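Local coordinates for yncA (Salmonella typhimurium, PDB 3DR6), which probably transfers an acetyl group from acetyl-CoA to an amine substrate, as a putative acetyltransferase of the GNAT family, at residues A16-Y21 and D40-W45; A30-R35 and R154-T159; P55-E60 and L104-D109. All coordinates share one frame; numbering follows the deposited sequence. Where two conformers were deposited one is given.

Contact 1: residues A16-Y21 and D40-W45; sequences AITEIY and DNRLAW
Arg42 carries most of this contact, crossing Thr18 and reaching over Tyr21 where helix 39-52 passes helix 14-27; the two segment axes are 9.3 Å apart at closest and their directions differ by 103°. The first residue of 40-45 to matter is Asn41. It does not touch the other helix, but its OD1 takes two bonds from the next residue, from Arg42 NE at 2.9 Å and from Arg42 NH2 at 2.8 Å. Both lie in the amide plane and in the guanidinium plane, so this side-on grip fixes the rotation of the cationic group. Arg42 itself is bent at chi2 and chi3. Arg42 CG passes Thr18 OG1 at 3.3 Å, a plain van der Waals touch of a methylene; the hydroxyl's hydrogen-bond partner is Cys14 O, one turn back. Beyond the bends the guanidinium lies over one face of the Tyr21 ring in a cation-pi pair, with Arg42 CZ 4.3 Å from the ring centroid and the two planes 30° apart. It is held between that ring and Trp45, whose CB lies over the centre of its opposite face, while Arg42 NH1 stands 3.5 Å above the rim of the Trp45 indole. Trp45 swings this indole in, CG anti to its backbone N (chi1 168°), to bring Trp45 CZ3 within 4.2 Å of Ile17 CG2. A pair of helices inserted between the first strand (5-8) and the second (56-61), packed on one face of the sheet, is characteristic of the GNAT fold.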
loop_
_atom_site.group_PDB
_atom_site.type_symbol
_atom_site.label_atom_id
_atom_site.label_comp_id
_atom_site.label_asym_id
_atom_site.label_seq_id
_atom_site.Cartn_x
_atom_site.Cartn_y
_atom_site.Cartn_z
ATOM N N ALA C 16 -5.659 -7.760 25.812
ATOM C CA ALA C 16 -5.677 -9.066 25.123
ATOM C C ALA C 16 -5.257 -8.941 23.639
ATOM O O ALA C 16 -4.547 -9.801 23.101
ATOM C CB ALA C 16 -7.055 -9.695 25.221
ATOM N N ILE C 17 -5.746 -7.886 22.986
ATOM C CA ILE C 17 -5.391 -7.582 21.581
ATOM C C ILE C 17 -3.880 -7.403 21.455
ATOM O O ILE C 17 -3.249 -7.965 20.540
ATOM C CB ILE C 17 -6.178 -6.314 21.053
ATOM C CG1 ILE C 17 -7.675 -6.637 20.885
ATOM C CG2 ILE C 17 -5.596 -5.786 19.739
ATOM C CD1 ILE C 17 -8.549 -5.405 20.550
ATOM N N THR C 18 -3.305 -6.635 22.390
ATOM C CA THR C 18 -1.860 -6.392 22.442
ATOM C C THR C 18 -1.073 -7.698 22.493
ATOM O O THR C 18 -0.090 -7.858 21.761
ATOM C CB THR C 18 -1.473 -5.494 23.649
ATOM O OG1 THR C 18 -2.205 -4.262 23.585
ATOM C CG2 THR C 18 0.033 -5.180 23.653
ATOM N N GLU C 19 -1.497 -8.635 23.345
ATOM C CA GLU C 19 -0.827 -9.939 23.411
ATOM C C GLU C 19 -0.853 -10.650 22.066
ATOM O O GLU C 19 0.156 -11.169 21.626
ATOM C CB GLU C 19 -1.483 -10.848 24.441
ATOM C CG GLU C 19 -1.211 -10.484 25.853
ATOM C CD GLU C 19 -1.701 -11.573 26.799
ATOM O OE1 GLU C 19 -2.398 -12.509 26.323
ATOM O OE2 GLU C 19 -1.389 -11.485 28.005
ATOM N N ILE C 20 -2.028 -10.683 21.437
ATOM C CA ILE C 20 -2.191 -11.368 20.158
ATOM C C ILE C 20 -1.362 -10.673 19.054
ATOM O O ILE C 20 -0.709 -11.355 18.252
ATOM C CB ILE C 20 -3.674 -11.491 19.751
ATOM C CG1 ILE C 20 -4.425 -12.370 20.760
ATOM C CG2 ILE C 20 -3.786 -12.065 18.344
ATOM C CD1 ILE C 20 -5.953 -12.177 20.776
ATOM N N TYR C 21 -1.410 -9.336 19.024
ATOM C CA TYR C 21 -0.603 -8.516 18.079
ATOM C C TYR C 21 0.898 -8.813 18.213
ATOM O O TYR C 21 1.584 -9.097 17.208
ATOM C CB TYR C 21 -0.858 -7.009 18.306
ATOM C CG TYR C 21 -0.046 -6.108 17.401
ATOM C CD1 TYR C 21 -0.537 -5.746 16.150
ATOM C CD2 TYR C 21 1.215 -5.624 17.788
ATOM C CE1 TYR C 21 0.203 -4.921 15.311
ATOM C CE2 TYR C 21 1.958 -4.778 16.941
ATOM C CZ TYR C 21 1.432 -4.440 15.705
ATOM O OH TYR C 21 2.131 -3.625 14.822
ATOM N N ASP C 40 -1.057 0.692 25.804
ATOM C CA ASP C 40 -1.394 2.088 25.478
ATOM C C ASP C 40 -1.357 2.346 23.970
ATOM O O ASP C 40 -2.171 3.114 23.430
ATOM C CB ASP C 40 -0.460 3.065 26.197
ATOM C CG ASP C 40 -0.898 3.346 27.630
ATOM O OD1 ASP C 40 -2.047 3.811 27.829
ATOM O OD2 ASP C 40 -0.091 3.105 28.555
ATOM N N ASN C 41 -0.409 1.694 23.298
ATOM C CA ASN C 41 -0.275 1.798 21.856
ATOM C C ASN C 41 -1.487 1.213 21.139
ATOM O O ASN C 41 -2.002 1.820 20.188
ATOM C CB ASN C 41 1.035 1.147 21.380
ATOM C CG ASN C 41 1.173 1.140 19.861
ATOM O OD1 ASN C 41 0.447 0.427 19.163
ATOM N ND2 ASN C 41 2.126 1.922 19.344
ATOM N N ARG C 42 -1.967 0.060 21.605
ATOM C CA ARG C 42 -3.157 -0.561 20.988
ATOM C C ARG C 42 -4.457 0.156 21.340
ATOM O O ARG C 42 -5.407 0.132 20.565
ATOM C CB ARG C 42 -3.245 -2.064 21.272
ATOM C CG ARG C 42 -2.130 -2.898 20.632
ATOM C CD ARG C 42 -2.174 -2.872 19.095
ATOM N NE ARG C 42 -1.386 -1.781 18.509
ATOM C CZ ARG C 42 -1.310 -1.534 17.202
ATOM N NH1 ARG C 42 -1.978 -2.297 16.336
ATOM N NH2 ARG C 42 -0.565 -0.532 16.757
ATOM N N LEU C 43 -4.487 0.800 22.502
ATOM C CA LEU C 43 -5.584 1.708 22.845
ATOM C C LEU C 43 -5.621 2.871 21.859
ATOM O O LEU C 43 -6.682 3.193 21.328
ATOM C CB LEU C 43 -5.459 2.229 24.283
ATOM C CG LEU C 43 -6.207 1.442 25.363
ATOM C CD1 LEU C 43 -5.908 2.037 26.740
ATOM C CD2 LEU C 43 -7.705 1.439 25.102
ATOM N N ALA C 44 -4.449 3.466 21.610
ATOM C CA ALA C 44 -4.297 4.552 20.640
ATOM C C ALA C 44 -4.797 4.106 19.265
ATOM O O ALA C 44 -5.625 4.780 18.655
ATOM C CB ALA C 44 -2.835 5.013 20.567
ATOM N N TRP C 45 -4.301 2.956 18.810
ATOM C CA TRP C 45 -4.725 2.344 17.548
ATOM C C TRP C 45 -6.230 2.092 17.498
ATOM O O TRP C 45 -6.874 2.371 16.480
ATOM C CB TRP C 45 -3.948 1.039 17.311
ATOM C CG TRP C 45 -4.479 0.148 16.195
ATOM C CD1 TRP C 45 -4.189 0.240 14.862
ATOM C CD2 TRP C 45 -5.359 -0.979 16.337
ATOM N NE1 TRP C 45 -4.842 -0.750 14.164
ATOM C CE2 TRP C 45 -5.561 -1.517 15.041
ATOM C CE3 TRP C 45 -5.996 -1.588 17.432
ATOM C CZ2 TRP C 45 -6.388 -2.634 14.804
ATOM C CZ3 TRP C 45 -6.818 -2.710 17.195
ATOM C CH2 TRP C 45 -6.999 -3.215 15.889
#

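Contact 2: residues A30-R35 and R154-T159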
loop_
_atom_site.group_PDB
_atom_site.type_symbol
_atom_site.label_atom_id
_atom_site.label_comp_id
_atom_site.label_asym_id
_atom_site.label_seq_id
_atom_site.Cartn_x
_atom_site.Cartn_y
_atom_site.Cartn_z
ATOM N N ALA C 30 2.760 -13.415 9.779
ATOM C CA ALA C 30 1.385 -12.997 9.494
ATOM C C ALA C 30 1.240 -11.475 9.521
ATOM O O ALA C 30 0.264 -10.926 9.007
ATOM C CB ALA C 30 0.394 -13.665 10.473
ATOM N N ILE C 31 2.201 -10.802 10.152
ATOM C CA ILE C 31 2.303 -9.349 10.100
ATOM C C ILE C 31 3.755 -9.011 9.845
ATOM O O ILE C 31 4.653 -9.595 10.481
ATOM C CB ILE C 31 1.796 -8.639 11.399
ATOM C CG1 ILE C 31 1.774 -7.121 11.196
ATOM C CG2 ILE C 31 2.661 -8.978 12.633
ATOM C CD1 ILE C 31 0.966 -6.384 12.251
ATOM N N TRP C 32 4.000 -8.081 8.914
ATOM C CA TRP C 32 5.388 -7.746 8.581
ATOM C C TRP C 32 5.850 -6.479 9.326
ATOM O O TRP C 32 6.278 -5.499 8.722
ATOM C CB TRP C 32 5.638 -7.691 7.044
ATOM C CG TRP C 32 5.364 -9.038 6.334
ATOM C CD1 TRP C 32 5.031 -10.241 6.932
ATOM C CD2 TRP C 32 5.361 -9.288 4.919
ATOM N NE1 TRP C 32 4.816 -11.211 5.969
ATOM C CE2 TRP C 32 5.021 -10.650 4.729
ATOM C CE3 TRP C 32 5.634 -8.490 3.788
ATOM C CZ2 TRP C 32 4.940 -11.236 3.456
ATOM C CZ3 TRP C 32 5.556 -9.076 2.523
ATOM C CH2 TRP C 32 5.210 -10.433 2.370
ATOM N N ASN C 33 5.724 -6.533 10.654
ATOM C CA ASN C 33 6.270 -5.559 11.580
ATOM C C ASN C 33 7.166 -6.335 12.525
ATOM O O ASN C 33 6.923 -7.524 12.743
ATOM C CB ASN C 33 5.155 -4.905 12.409
ATOM C CG ASN C 33 4.626 -3.610 11.802
ATOM O OD1 ASN C 33 3.492 -3.201 12.104
ATOM N ND2 ASN C 33 5.433 -2.946 10.976
ATOM N N ASP C 34 8.160 -5.665 13.111
ATOM C CA ASP C 34 9.227 -6.348 13.861
ATOM C C ASP C 34 9.274 -6.138 15.379
ATOM O O ASP C 34 9.832 -6.972 16.091
ATOM C CB ASP C 34 10.597 -5.995 13.274
ATOM C CG ASP C 34 10.710 -6.350 11.791
ATOM O OD1 ASP C 34 10.185 -7.396 11.383
ATOM O OD2 ASP C 34 11.333 -5.580 11.043
ATOM N N ARG C 35 8.738 -5.028 15.866
ATOM C CA ARG C 35 8.811 -4.760 17.298
ATOM C C ARG C 35 7.446 -4.781 17.985
ATOM O O ARG C 35 6.405 -4.435 17.405
ATOM C CB ARG C 35 9.539 -3.442 17.613
ATOM C CG ARG C 35 11.060 -3.480 17.433
ATOM C CD ARG C 35 11.499 -2.692 16.211
ATOM N NE ARG C 35 11.518 -1.242 16.445
ATOM C CZ ARG C 35 10.489 -0.406 16.247
ATOM N NH1 ARG C 35 9.312 -0.853 15.813
ATOM N NH2 ARG C 35 10.634 0.894 16.490
ATOM N N ARG C 154 15.134 -13.421 5.867
ATOM C CA ARG C 154 14.773 -13.820 4.502
ATOM C C ARG C 154 13.879 -12.815 3.780
ATOM O O ARG C 154 13.076 -12.136 4.414
ATOM C CB ARG C 154 14.141 -15.223 4.488
ATOM C CG ARG C 154 12.675 -15.325 4.863
ATOM C CD ARG C 154 12.249 -16.801 4.968
ATOM N NE ARG C 154 10.808 -16.874 5.192
ATOM C CZ ARG C 154 10.268 -16.904 6.401
ATOM N NH1 ARG C 154 8.962 -16.955 6.540
ATOM N NH2 ARG C 154 11.058 -16.910 7.472
ATOM N N TRP C 155 14.026 -12.727 2.457
ATOM C CA TRP C 155 13.066 -11.952 1.649
ATOM C C TRP C 155 11.759 -12.712 1.609
ATOM O O TRP C 155 11.767 -13.958 1.519
ATOM C CB TRP C 155 13.578 -11.736 0.223
ATOM C CG TRP C 155 14.865 -10.939 0.178
ATOM C CD1 TRP C 155 16.084 -11.382 -0.227
ATOM C CD2 TRP C 155 15.031 -9.557 0.544
ATOM N NE1 TRP C 155 17.009 -10.367 -0.133
ATOM C CE2 TRP C 155 16.391 -9.237 0.345
ATOM C CE3 TRP C 155 14.154 -8.565 1.042
ATOM C CZ2 TRP C 155 16.922 -7.941 0.608
ATOM C CZ3 TRP C 155 14.679 -7.270 1.307
ATOM C CH2 TRP C 155 16.048 -6.981 1.088
ATOM N N LEU C 156 10.653 -11.983 1.712
ATOM C CA LEU C 156 9.317 -12.563 1.737
ATOM C C LEU C 156 8.528 -12.184 0.494
ATOM O O LEU C 156 8.642 -11.033 -0.001
ATOM C CB LEU C 156 8.546 -12.083 2.979
ATOM C CG LEU C 156 9.156 -12.334 4.354
ATOM C CD1 LEU C 156 8.234 -11.750 5.429
ATOM C CD2 LEU C 156 9.387 -13.827 4.591
ATOM N N ASP C 157 7.721 -13.142 0.007
ATOM C CA ASP C 157 6.833 -12.918 -1.140
ATOM C C ASP C 157 5.426 -12.593 -0.635
ATOM O O ASP C 157 4.952 -13.179 0.368
ATOM C CB ASP C 157 6.777 -14.146 -2.047
ATOM C CG ASP C 157 8.164 -14.594 -2.532
ATOM O OD1 ASP C 157 9.149 -13.815 -2.489
ATOM O OD2 ASP C 157 8.256 -15.773 -2.950
ATOM N N LEU C 158 4.775 -11.656 -1.321
ATOM C CA LEU C 158 3.434 -11.204 -0.910
ATOM C C LEU C 158 2.398 -11.606 -1.949
ATOM O O LEU C 158 2.575 -11.359 -3.153
ATOM C CB LEU C 158 3.414 -9.679 -0.764
ATOM C CG LEU C 158 2.062 -9.043 -0.388
ATOM C CD1 LEU C 158 1.630 -9.536 0.974
ATOM C CD2 LEU C 158 2.182 -7.523 -0.350
ATOM N N THR C 159 1.309 -12.187 -1.472
ATOM C CA THR C 159 0.138 -12.413 -2.301
ATOM C C THR C 159 -0.930 -11.399 -1.869
ATOM O O THR C 159 -1.162 -11.208 -0.671
ATOM C CB THR C 159 -0.359 -13.874 -2.130
ATOM O OG1 THR C 159 0.643 -14.756 -2.662
ATOM C CG2 THR C 159 -1.678 -14.120 -2.860
#
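Trp32 lays its indole against Leu156, Asp157 and Leu158, and so joins the loop between helices 14-27 and 39-52 to strand 154-164 of the GNAT sheet. The apolar contacts dominate. Leu156 comes from the opposite direction; its CG lies anti to the carbonyl carbon (chi1 -57°), which sends Leu156 CD1 over one face of the Trp32 indole, a CH-pi contact 3.5 Å from the centroid of the five-membered ring and 16° off its normal. On that same face Leu156 CB stands over the rim of the six-membered ring, 3.7 Å from Trp32 CZ2. Leu158, two residues on, crosses the indole obliquely, with Leu158 CB 3.7 Å from Trp32 CH2. The backbone between the two leucines meets the ring edge: Asp157 O stands near the indole plane, 3.4 Å from Trp32 CH2. The Asp157 side chain leaves the strand on the side away from the loop; its carboxylate bonds Gln147 N and Gln126 NE2.

Other partners come from the loop and from the second subunit. Phe80 of the second subunit meets the Trp32 ring with planes at about 40°; separately, the backbone of Trp32 is hydrogen-bonded to that subunit. A glycerol, probably from the crystallisation liquor, lies about 3 Å from the Trp32 side chain. Trp32 NE1 gives its hydrogen to Ala29 O, just ahead in the chain, while passing 3.5 Å from Leu156 CD1.

Contact 3: residues P55-E60 and L104-D109; sequences PVLVSE and LSRLID
Pro55 and Leu107 bring the two backbones nearest, with 7.5 Å between their CA atoms, where Pro55, leading into strand 56-61, comes beside helix 99-113. Leu57 is the principal strand residue in the contact. Its CG is anti to the carbonyl carbon (chi1 -56°), and the CD1 branch reaches the helix between Arg106 and Leu107: Leu57 CD1 sits 3.4 Å from Arg106 CG, 3.7 Å from the backbone N of Leu107, and 3.9 Å from Leu107 CD1. One methyl therefore meets the stem of one helix residue, the main chain and the tip of the next. The sister methyl, Leu57 CD2, lies over the centre of one face of the Arg106 guanidinium, 4.2 Å from Arg106 CZ.

Arg106 extends from the helix with CG anti to its backbone N and then bends at chi2, which carries the guanidinium across Leu57. Its charge is met by Glu110, one turn along the helix, through a salt bridge from NE, and Phe8 of strand 5-8 adds a cation-pi contact; the methylenes pack while the polar end is paired. Leu107 leaves the helix neither toward nor away from the strand, yet Leu107 CD1 touches Pro55 CG at 3.9 Å. Pro55 and Leu107 also both meet Phe71 of strand 64-73, closing an apolar cluster. Val56, on the other side of the strand, packs on helix 39-52 instead. A central sheet with helices on both faces, here 39-52 on one and 99-113 on the other, is the alpha/beta layering of the GNAT fold.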
loop_
_atom_site.group_PDB
_atom_site.type_symbol
_atom_site.label_atom_id
_atom_site.label_comp_id
_atom_site.label_asym_id
_atom_site.label_seq_id
_atom_site.Cartn_x
_atom_site.Cartn_y
_atom_site.Cartn_z
ATOM N N PRO C 55 -14.278 -0.994 12.122
ATOM C CA PRO C 55 -14.590 -1.947 13.184
ATOM C C PRO C 55 -13.344 -2.572 13.795
ATOM O O PRO C 55 -12.328 -2.790 13.103
ATOM C CB PRO C 55 -15.446 -2.996 12.468
ATOM C CG PRO C 55 -14.832 -3.037 11.047
ATOM C CD PRO C 55 -14.379 -1.605 10.774
ATOM N N VAL C 56 -13.410 -2.818 15.103
ATOM C CA VAL C 56 -12.468 -3.707 15.765
ATOM C C VAL C 56 -13.344 -4.785 16.403
ATOM O O VAL C 56 -14.199 -4.475 17.244
ATOM C CB VAL C 56 -11.560 -2.975 16.805
ATOM C CG1 VAL C 56 -10.564 -3.959 17.435
ATOM C CG2 VAL C 56 -10.786 -1.801 16.148
ATOM N N LEU C 57 -13.180 -6.028 15.947
ATOM C CA LEU C 57 -13.969 -7.166 16.448
ATOM C C LEU C 57 -13.096 -8.056 17.319
ATOM O O LEU C 57 -11.883 -8.157 17.097
ATOM C CB LEU C 57 -14.494 -8.013 15.289
ATOM C CG LEU C 57 -15.338 -7.297 14.222
ATOM C CD1 LEU C 57 -15.540 -8.206 13.018
ATOM C CD2 LEU C 57 -16.664 -6.808 14.794
ATOM N N VAL C 58 -13.709 -8.714 18.302
ATOM C CA VAL C 58 -13.010 -9.789 19.004
ATOM C C VAL C 58 -13.840 -11.055 18.958
ATOM O O VAL C 58 -15.082 -10.984 18.984
ATOM C CB VAL C 58 -12.668 -9.443 20.488
ATOM C CG1 VAL C 58 -11.625 -8.332 20.561
ATOM C CG2 VAL C 58 -13.922 -9.077 21.260
ATOM N N SER C 59 -13.160 -12.207 18.898
ATOM C CA SER C 59 -13.782 -13.482 19.244
ATOM C C SER C 59 -13.577 -13.772 20.745
ATOM O O SER C 59 -12.542 -13.438 21.332
ATOM C CB SER C 59 -13.273 -14.651 18.384
ATOM O OG SER C 59 -11.861 -14.679 18.281
ATOM N N GLU C 60 -14.583 -14.383 21.359
ATOM C CA GLU C 60 -14.558 -14.627 22.788
ATOM C C GLU C 60 -15.090 -16.044 23.040
ATOM O O GLU C 60 -15.986 -16.518 22.331
ATOM C CB GLU C 60 -15.425 -13.576 23.477
ATOM C CG GLU C 60 -15.268 -13.412 24.983
ATOM C CD GLU C 60 -16.232 -12.361 25.532
ATOM O OE1 GLU C 60 -16.895 -11.667 24.734
ATOM O OE2 GLU C 60 -16.354 -12.235 26.766
ATOM N N LEU C 104 -13.358 -13.074 9.858
ATOM C CA LEU C 104 -13.270 -12.441 8.542
ATOM C C LEU C 104 -14.662 -12.245 7.921
ATOM O O LEU C 104 -14.933 -11.197 7.338
ATOM C CB LEU C 104 -12.309 -13.198 7.610
ATOM C CG LEU C 104 -12.106 -12.555 6.230
ATOM C CD1 LEU C 104 -11.721 -11.063 6.315
ATOM C CD2 LEU C 104 -11.049 -13.347 5.431
ATOM N N SER C 105 -15.534 -13.243 8.081
ATOM C CA SER C 105 -16.907 -13.152 7.564
ATOM C C SER C 105 -17.637 -11.961 8.186
ATOM O O SER C 105 -18.215 -11.136 7.478
ATOM C CB SER C 105 -17.684 -14.454 7.805
ATOM O OG SER C 105 -18.897 -14.462 7.071
ATOM N N ARG C 106 -17.572 -11.856 9.510
ATOM C CA ARG C 106 -18.185 -10.728 10.222
ATOM C C ARG C 106 -17.591 -9.379 9.755
ATOM O O ARG C 106 -18.332 -8.406 9.512
ATOM C CB ARG C 106 -18.046 -10.898 11.729
ATOM C CG ARG C 106 -18.559 -9.705 12.560
ATOM C CD ARG C 106 -20.068 -9.412 12.364
ATOM N NE ARG C 106 -20.435 -8.154 13.024
ATOM C CZ ARG C 106 -20.675 -8.026 14.336
ATOM N NH1 ARG C 106 -20.605 -9.074 15.158
ATOM N NH2 ARG C 106 -20.988 -6.838 14.836
ATOM N N LEU C 107 -16.266 -9.343 9.595
ATOM C CA LEU C 107 -15.557 -8.149 9.116
ATOM C C LEU C 107 -16.088 -7.648 7.767
ATOM O O LEU C 107 -16.301 -6.447 7.566
ATOM C CB LEU C 107 -14.055 -8.445 9.008
ATOM C CG LEU C 107 -13.131 -7.241 9.042
ATOM C CD1 LEU C 107 -13.240 -6.510 10.420
ATOM C CD2 LEU C 107 -11.698 -7.678 8.713
ATOM N N ILE C 108 -16.314 -8.588 6.860
ATOM C CA ILE C 108 -16.825 -8.287 5.519
ATOM C C ILE C 108 -18.184 -7.582 5.594
ATOM O O ILE C 108 -18.436 -6.639 4.857
ATOM C CB ILE C 108 -16.940 -9.571 4.675
ATOM C CG1 ILE C 108 -15.555 -10.065 4.263
ATOM C CG2 ILE C 108 -17.819 -9.354 3.438
ATOM C CD1 ILE C 108 -15.506 -11.563 3.904
ATOM N N ASP C 109 -19.034 -8.046 6.506
ATOM C CA ASP C 109 -20.336 -7.446 6.749
ATOM C C ASP C 109 -20.178 -6.002 7.186
ATOM O O ASP C 109 -20.908 -5.130 6.715
ATOM C CB ASP C 109 -21.062 -8.202 7.862
ATOM C CG ASP C 109 -21.501 -9.587 7.445
ATOM O OD1 ASP C 109 -21.655 -9.839 6.237
ATOM O OD2 ASP C 109 -21.702 -10.426 8.353
#

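Contacts 1 and 3 lie on the two faces of strand 56-61 and meet through Val56: Val56 CG1 is 4.0 Å from Trp45 CZ3 and 4.0 Å from Ile17 CD1, while Pro55 and Leu57 look to helix 99-113. Contact 1 also touches contact 2, where Tyr21 CE1 packs 3.5 Å from Ile31 CD1; the tyrosine under Arg42 thus abuts the loop that carries Trp32. Contacts 2 and 3 do not touch, their nearest atoms being about 12 Å apart and their centres about 23 Å, on opposite sides of the chain's centre, though both reach the same sheet. Among the three, only contact 2 involves the second subunit and the bound glycerol.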